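Putative antitoxin HigA3 (Mycobacterium tuberculosis H37Rv, PDB 6LTZ) probably binds DNA as a dimer and bends it, serving as the putative antitoxin of a type II toxin-antitoxin system whose toxin would be HigB3. Local coordinates at residues A[50-53]-A[54-57]. Residues are numbered along the deposited sequence; the frame is centred on the assembly and turned at random.
Sequences HARQ and ADVA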
loop_
_atom_site.group_PDB
_atom_site.type_symbol
_atom_site.label_atom_id
_atom_site.label_comp_id
_atom_site.label_asym_id
_atom_site.label_seq_id
_atom_site.Cartn_x
_atom_site.Cartn_y
_atom_site.Cartn_z
ATOM N N HIS A 50 -7.764 -3.616 21.732
ATOM C CA HIS A 50 -9.185 -3.781 21.985
ATOM C C HIS A 50 -10.016 -2.718 21.294
ATOM O O HIS A 50 -11.157 -2.472 21.673
ATOM C CB HIS A 50 -9.440 -3.770 23.491
ATOM C CG HIS A 50 -8.737 -4.873 24.218
ATOM N ND1 HIS A 50 -7.490 -4.719 24.784
ATOM C CD2 HIS A 50 -9.101 -6.155 24.456
ATOM C CE1 HIS A 50 -7.120 -5.856 25.347
ATOM N NE2 HIS A 50 -8.080 -6.743 25.161
ATOM N N ALA A 51 -9.450 -2.095 20.266
ATOM C CA ALA A 51 -10.189 -1.095 19.508
ATOM C C ALA A 51 -11.318 -1.750 18.728
ATOM O O ALA A 51 -11.120 -2.778 18.076
ATOM C CB ALA A 51 -9.259 -0.333 18.564
ATOM N N ARG A 52 -12.505 -1.155 18.813
ATOM C CA ARG A 52 -13.650 -1.590 18.027
ATOM C C ARG A 52 -13.748 -0.724 16.783
ATOM O O ARG A 52 -13.007 0.248 16.649
ATOM C CB ARG A 52 -14.936 -1.497 18.850
ATOM C CG ARG A 52 -14.816 -2.112 20.232
ATOM C CD ARG A 52 -14.746 -3.625 20.155
ATOM N NE ARG A 52 -15.993 -4.194 19.654
ATOM C CZ ARG A 52 -17.036 -4.491 20.421
ATOM N NH1 ARG A 52 -16.985 -4.267 21.728
ATOM N NH2 ARG A 52 -18.132 -5.005 19.882
ATOM N N GLN A 53 -14.673 -1.056 15.888
ATOM C CA GLN A 53 -14.778 -0.359 14.609
ATOM C C GLN A 53 -15.070 1.122 14.763
ATOM O O GLN A 53 -14.507 1.943 14.042
ATOM C CB GLN A 53 -15.854 -0.999 13.734
ATOM C CG GLN A 53 -15.368 -2.200 12.945
ATOM C CD GLN A 53 -16.347 -2.608 11.862
ATOM O OE1 GLN A 53 -17.453 -2.071 11.776
ATOM N NE2 GLN A 53 -15.944 -3.556 11.025
ATOM N N ALA A 54 -15.948 1.466 15.701
ATOM C CA ALA A 54 -16.270 2.865 15.952
ATOM C C ALA A 54 -15.084 3.611 16.568
ATOM O O ALA A 54 -14.934 4.811 16.363
ATOM C CB ALA A 54 -17.494 2.977 16.851
ATOM N N ASP A 55 -14.254 2.909 17.335
ATOM C CA ASP A 55 -13.050 3.532 17.889
ATOM C C ASP A 55 -12.110 3.948 16.761
ATOM O O ASP A 55 -11.633 5.084 16.726
ATOM C CB ASP A 55 -12.332 2.582 18.850
ATOM C CG ASP A 55 -13.183 2.214 20.052
ATOM O OD1 ASP A 55 -13.955 3.077 20.531
ATOM O OD2 ASP A 55 -13.083 1.057 20.510
ATOM N N VAL A 56 -11.862 3.022 15.839
ATOM C CA VAL A 56 -10.998 3.282 14.687
ATOM C C VAL A 56 -11.573 4.367 13.780
ATOM O O VAL A 56 -10.841 5.242 13.311
ATOM C CB VAL A 56 -10.760 2.004 13.860
ATOM C CG1 VAL A 56 -9.912 2.314 12.624
ATOM C CG2 VAL A 56 -10.077 0.949 14.714
ATOM N N ALA A 57 -12.881 4.319 13.540
ATOM C CA ALA A 57 -13.527 5.325 12.702
ATOM C C ALA A 57 -13.331 6.725 13.279
ATOM O O ALA A 57 -13.064 7.677 12.544
ATOM C CB ALA A 57 -15.019 5.017 12.538
#
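D55 reaches back along the chain to R52, the residue at the N-cap of helix 53-60, and this pair illustrates how a helix start can be fixed from within its own first turn. The backbone N of R52 gives a nearly straight hydrogen bond (171°) to D55 OD2, 2.8 Å away; OD2 is met on its anti side, with the donor 27° out of the carboxylate plane. The D55 CG lies anti to the carbonyl carbon and beside the backbone N (chi1 -62°), and this torsion brings D55 OD2 beside R52 N. R52 crosses the D55 side chain at a slant, its CB and CG each 3.6 Å from D55 OD2. Its guanidinium forms no salt bridge here: R52 NE stays 6.1 Å from D55 OD2, so any charge attraction is probably modest.

Backbone bonds open the helical ladder, V56 N to R52 O (3.1 Å) and A57 N to Q53 O (2.9 Å). The Q53 side chain leaves this turn to bond through NE2 with E71 on helix 64-72.

Apolar packing joins A51 to V56, where A51 CB meets V56 CG2 at 4.1 Å. V56 CG1 lies anti to the backbone N, so V56 CG2 sits beside that N, where it faces A51 and comes 3.6 Å from R52 O; V56 also packs on Y86 and A89 of helix 80-89.

The D55 bond is one half of a capping box, and A51 with V56 makes a hydrophobic staple. Together they mark the start of the first helix of the predicted helix-turn-helix motif in this Cro/C1-type domain.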